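Local coordinates for acyl-ACP thioesterase (Bacteroides thetaiotaomicron, PDB 2ESS), which probably hydrolyses the thioester of fatty acyl-ACP, releasing free fatty acid and acyl carrier protein in lipid biosynthesis, at residues G9-V14 and V81-E86; R95-I100 and G108-V113. All blocks are in the same frame, centred on the assembly; numbering follows the deposited sequence.

Interaction 1 of 2, residues G9-V14 and V81-E86; sequences GTYQFV and VQTWVE
Tyr11 and Phe13 meet Thr83 and Val81 on one face of an antiparallel strand pair, at the edge of the N-terminal hot-dog domain, where 9-14 is an outermost strand of the sheet within this chain. The segment axes run at 157° and approach to 4.7 Å. Four backbone bonds define the register: Gly9 and Thr83 exchange two, as do Tyr11 and Val81, the shortest being Tyr11 N to Val81 O at 2.8 Å.

The packed side faces helix 28-45. Phe13 CE2 lies 3.7 Å from Val81 CG2, and Leu35 of the helix touches Val81 as well. Tyr11 CG sits anti to its own carbonyl carbon (chi1 -53°), and Thr83 CG2 lies in the plane of the ring at its edge, 3.8 Å from Tyr11 CE2; the Phe41 ring meets this ring, and Cys38 and His42 touch the Tyr11 side chain. The Thr83 hydroxyl is engaged by Arg95 NH1 and Asn96 O.

The other face is the solvent side: Thr10 is exposed and Gln82 partly so. Thr10 and the extended chain of Gln82 lie side by side, pointing the same way, in the non-hydrogen-bonded pair between them. An alanine in place of Gln82 would remove CG and the amide, and would probably leave Thr10 OG1 without the methylene it packs against. The closest side-chain approach there is Thr10 OG1 to Gln82 CG, 3.4 Å.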
# COMPACT_ATOMS: atom_id res chain seq x y z
N GLY A 9 18.55 -14.49 1.50
CA GLY A 9 17.90 -13.91 0.36
C GLY A 9 18.04 -12.40 0.41
O GLY A 9 17.80 -11.79 1.46
N THR A 10 18.34 -11.80 -0.73
CA THR A 10 18.48 -10.34 -0.86
C THR A 10 17.56 -9.79 -1.95
O THR A 10 17.57 -10.27 -3.06
CB THR A 10 19.96 -9.92 -1.24
OG1 THR A 10 20.88 -10.57 -0.35
CG2 THR A 10 20.13 -8.38 -1.20
N TYR A 11 16.78 -8.77 -1.63
CA TYR A 11 15.72 -8.28 -2.49
C TYR A 11 15.84 -6.78 -2.62
O TYR A 11 16.09 -6.11 -1.63
CB TYR A 11 14.35 -8.71 -1.94
CG TYR A 11 14.32 -10.20 -1.71
CD1 TYR A 11 14.19 -11.09 -2.76
CD2 TYR A 11 14.54 -10.73 -0.44
CE1 TYR A 11 14.23 -12.46 -2.54
CE2 TYR A 11 14.57 -12.10 -0.22
CZ TYR A 11 14.41 -12.96 -1.25
OH TYR A 11 14.46 -14.32 -0.98
N GLN A 12 15.72 -6.29 -3.84
CA GLN A 12 15.91 -4.88 -4.19
C GLN A 12 14.60 -4.12 -4.36
O GLN A 12 13.64 -4.60 -4.98
CB GLN A 12 16.67 -4.76 -5.52
CG GLN A 12 18.02 -5.42 -5.56
CD GLN A 12 18.95 -4.82 -4.55
OE1 GLN A 12 18.96 -3.60 -4.35
NE2 GLN A 12 19.73 -5.67 -3.88
N PHE A 13 14.55 -2.93 -3.79
CA PHE A 13 13.37 -2.07 -3.87
C PHE A 13 13.73 -0.61 -4.16
O PHE A 13 14.87 -0.20 -4.05
CB PHE A 13 12.61 -2.13 -2.56
CG PHE A 13 12.21 -3.50 -2.19
CD1 PHE A 13 11.14 -4.10 -2.84
CD2 PHE A 13 12.90 -4.22 -1.23
CE1 PHE A 13 10.77 -5.40 -2.52
CE2 PHE A 13 12.51 -5.52 -0.88
CZ PHE A 13 11.45 -6.10 -1.52
N VAL A 14 12.72 0.15 -4.54
CA VAL A 14 12.81 1.62 -4.60
C VAL A 14 11.66 2.18 -3.76
O VAL A 14 10.53 1.69 -3.88
CB VAL A 14 12.68 2.12 -6.04
CG1 VAL A 14 12.76 3.65 -6.09
CG2 VAL A 14 13.76 1.50 -6.92
N VAL A 81 16.50 -5.52 1.18
CA VAL A 81 16.19 -6.31 2.35
C VAL A 81 16.91 -7.64 2.21
O VAL A 81 16.87 -8.31 1.16
CB VAL A 81 14.68 -6.52 2.45
CG1 VAL A 81 14.33 -7.49 3.61
CG2 VAL A 81 13.94 -5.19 2.56
N GLN A 82 17.59 -8.04 3.28
CA GLN A 82 18.15 -9.38 3.40
C GLN A 82 17.34 -10.10 4.47
O GLN A 82 16.93 -9.49 5.46
CB GLN A 82 19.62 -9.34 3.80
CG GLN A 82 20.56 -9.00 2.67
CD GLN A 82 21.94 -8.70 3.15
OE1 GLN A 82 22.17 -8.51 4.33
NE2 GLN A 82 22.87 -8.64 2.23
N THR A 83 17.14 -11.40 4.29
CA THR A 83 16.41 -12.20 5.24
C THR A 83 16.97 -13.62 5.27
O THR A 83 17.52 -14.13 4.28
CB THR A 83 14.90 -12.20 4.90
OG1 THR A 83 14.20 -12.88 5.94
CG2 THR A 83 14.63 -12.83 3.51
N TRP A 84 16.82 -14.25 6.42
CA TRP A 84 17.37 -15.56 6.67
C TRP A 84 16.67 -16.13 7.90
O TRP A 84 16.11 -15.39 8.71
CB TRP A 84 18.89 -15.48 6.91
CG TRP A 84 19.28 -14.70 8.10
CD1 TRP A 84 19.47 -15.17 9.37
CD2 TRP A 84 19.50 -13.29 8.16
NE1 TRP A 84 19.78 -14.13 10.21
CE2 TRP A 84 19.81 -12.97 9.49
CE3 TRP A 84 19.45 -12.26 7.21
CZ2 TRP A 84 20.10 -11.67 9.89
CZ3 TRP A 84 19.73 -10.98 7.60
CH2 TRP A 84 20.05 -10.70 8.93
N VAL A 85 16.70 -17.45 7.99
CA VAL A 85 16.22 -18.20 9.14
C VAL A 85 17.30 -18.31 10.17
O VAL A 85 18.36 -18.84 9.89
CB VAL A 85 15.75 -19.62 8.72
CG1 VAL A 85 15.28 -20.46 9.94
CG2 VAL A 85 14.62 -19.52 7.71
N GLU A 86 17.02 -17.81 11.38
CA GLU A 86 17.98 -17.89 12.48
C GLU A 86 17.83 -19.17 13.29
O GLU A 86 18.82 -19.79 13.64
CB GLU A 86 17.84 -16.68 13.40
CG GLU A 86 18.74 -16.78 14.59
CD GLU A 86 18.63 -15.57 15.49
OE1 GLU A 86 17.50 -15.29 15.98
OE2 GLU A 86 19.68 -14.92 15.71

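Interaction 2 of 2, residues R95-I100 and G108-V113; sequences RNFAVI and GYARSV
Ser112 OG donates to Arg95 O at 2.8 Å, while the backbone N of Ser112 reaches the same oxygen. Two donors therefore grip this carbonyl: the amide comes nearly in line with C=O, the hydroxyl from a more bent direction (122°). With chi1 at 62°, OG stands between its own backbone N and carbonyl carbon, and it also borders Phe97, whose CE1 is 3.4 Å away near the ring plane. Phe97 CD1 also lies 3.7 Å from Ala110 CB.

On the reverse face Asn96 and Arg111 run side by side. Asn96 OD1 lies 3.5 Å from Arg111 CG, whereas ND2 sits over one face of the guanidinium, toward its rim, with the two planes turned 69° apart. A water donates to Asn96 OD1, at 2.7 Å, and to Ser112 O, bridging the strands. On this face too, Ala98 CB packs against Tyr109 CE1 at 3.9 Å.

The two strands form an antiparallel beta hairpin within the hot-dog sheet, with alternating hydrogen-bonded and non-hydrogen-bonded pairs from Arg95–Ser112 to Val99–Gly108. In the last pair Val99 N to Gly108 O is nearly straight at hydrogen, but the return bond from Gly108 N is weak.

A second shell positions these groups. Helix 28-45 covers the Phe97 and Ala110 face through Leu35, with Ala39 also touching Phe97. Arg111 is held by a salt bridge to Glu86 and by the carbonyl oxygens of Cys144 and Ile146, which probably hold the guanidinium where one of its faces meets Asn96 ND2. Ser112 OG is itself hydrogen-bonded to Trp114 NE1, and the Arg95 guanidinium turns away to Thr83 OG1 and His42 ND1.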
# COMPACT_ATOMS: atom_id res chain seq x y z
N ARG A 95 12.77 -15.76 12.02
CA ARG A 95 13.27 -15.24 10.77
C ARG A 95 13.71 -13.78 10.98
O ARG A 95 12.94 -12.96 11.50
CB ARG A 95 12.21 -15.25 9.70
CG ARG A 95 12.64 -14.41 8.50
CD ARG A 95 11.76 -14.54 7.31
NE ARG A 95 11.72 -15.85 6.65
CZ ARG A 95 12.62 -16.34 5.81
NH1 ARG A 95 13.78 -15.74 5.61
NH2 ARG A 95 12.39 -17.51 5.24
N ASN A 96 14.94 -13.48 10.57
CA ASN A 96 15.54 -12.16 10.79
C ASN A 96 15.76 -11.46 9.49
O ASN A 96 15.69 -12.09 8.40
CB ASN A 96 16.83 -12.29 11.59
CG ASN A 96 16.56 -12.79 13.01
OD1 ASN A 96 15.42 -12.82 13.48
ND2 ASN A 96 17.61 -13.22 13.66
N PHE A 97 15.96 -10.16 9.61
CA PHE A 97 16.07 -9.25 8.45
C PHE A 97 17.12 -8.17 8.71
O PHE A 97 17.37 -7.77 9.86
CB PHE A 97 14.76 -8.51 8.16
CG PHE A 97 13.58 -9.38 7.99
CD1 PHE A 97 12.83 -9.77 9.08
CD2 PHE A 97 13.19 -9.79 6.71
CE1 PHE A 97 11.71 -10.56 8.91
CE2 PHE A 97 12.09 -10.58 6.54
CZ PHE A 97 11.35 -10.98 7.64
N ALA A 98 17.75 -7.73 7.62
CA ALA A 98 18.57 -6.52 7.63
C ALA A 98 18.02 -5.61 6.52
O ALA A 98 17.55 -6.07 5.48
CB ALA A 98 20.04 -6.85 7.41
N VAL A 99 18.01 -4.31 6.76
CA VAL A 99 17.63 -3.33 5.73
C VAL A 99 18.87 -2.54 5.36
O VAL A 99 19.59 -2.04 6.24
CB VAL A 99 16.53 -2.39 6.27
CG1 VAL A 99 16.09 -1.37 5.18
CG2 VAL A 99 15.34 -3.25 6.77
N ILE A 100 19.11 -2.41 4.05
CA ILE A 100 20.34 -1.84 3.54
C ILE A 100 19.99 -0.65 2.68
O ILE A 100 19.11 -0.74 1.82
CB ILE A 100 21.18 -2.87 2.73
CG1 ILE A 100 21.59 -4.05 3.62
CG2 ILE A 100 22.45 -2.24 2.23
CD1 ILE A 100 20.58 -5.10 3.73
N GLY A 108 18.91 -0.76 9.35
CA GLY A 108 18.00 -1.35 10.32
C GLY A 108 17.99 -2.87 10.29
O GLY A 108 18.59 -3.51 9.41
N TYR A 109 17.30 -3.44 11.29
CA TYR A 109 17.15 -4.86 11.44
C TYR A 109 15.72 -5.18 11.85
O TYR A 109 15.05 -4.34 12.38
CB TYR A 109 18.08 -5.43 12.49
CG TYR A 109 19.51 -5.28 12.15
CD1 TYR A 109 20.12 -6.17 11.28
CD2 TYR A 109 20.25 -4.23 12.66
CE1 TYR A 109 21.47 -6.00 10.93
CE2 TYR A 109 21.58 -4.05 12.32
CZ TYR A 109 22.18 -4.94 11.47
OH TYR A 109 23.49 -4.75 11.16
N ALA A 110 15.29 -6.40 11.58
CA ALA A 110 14.01 -6.88 12.07
C ALA A 110 14.11 -8.35 12.49
O ALA A 110 14.95 -9.11 11.97
CB ALA A 110 12.89 -6.65 11.03
N ARG A 111 13.27 -8.69 13.47
CA ARG A 111 13.11 -10.06 13.96
C ARG A 111 11.63 -10.41 13.87
O ARG A 111 10.79 -9.60 14.25
CB ARG A 111 13.56 -10.18 15.41
CG ARG A 111 15.05 -10.06 15.60
CD ARG A 111 15.42 -10.17 17.08
NE ARG A 111 16.86 -10.35 17.15
CZ ARG A 111 17.49 -11.52 17.14
NH1 ARG A 111 16.84 -12.68 17.15
NH2 ARG A 111 18.80 -11.51 17.14
N SER A 112 11.33 -11.60 13.36
CA SER A 112 9.95 -12.10 13.23
C SER A 112 9.88 -13.51 13.82
O SER A 112 10.88 -14.26 13.81
CB SER A 112 9.46 -12.08 11.79
OG SER A 112 10.22 -12.91 10.91
N VAL A 113 8.74 -13.84 14.41
CA VAL A 113 8.53 -15.13 15.09
C VAL A 113 7.24 -15.69 14.50
O VAL A 113 6.22 -15.01 14.44
CB VAL A 113 8.43 -15.00 16.63
CG1 VAL A 113 8.12 -16.40 17.30
CG2 VAL A 113 9.69 -14.30 17.22
O HOH W 1 13.34 -13.59 15.10

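Overall arrangement
Interaction 1 and interaction 2 are neighbouring strand pairings of one sheet, their centres about 9 Å apart. Strand 78-88 of interaction 1 lies beside strand 92-100 of interaction 2, so the order runs 9-14, 78-88, 92-100, 106-118. The join is direct: Gln82 O and Ala98 N are 2.9 Å apart, a probable hydrogen bond, and Thr83 OG1 stands 3.2 Å from Phe97 CE2. Helix 28-45 packs on both contacts, with Leu35 touching Val81, Phe97 and Ala110. Both lie away from the calcium site of Asp171 and His175. The bound ligand nearby is a methylpentanediol, probably from crystallisation, hydrogen-bonded to Arg95 NE in interaction 2.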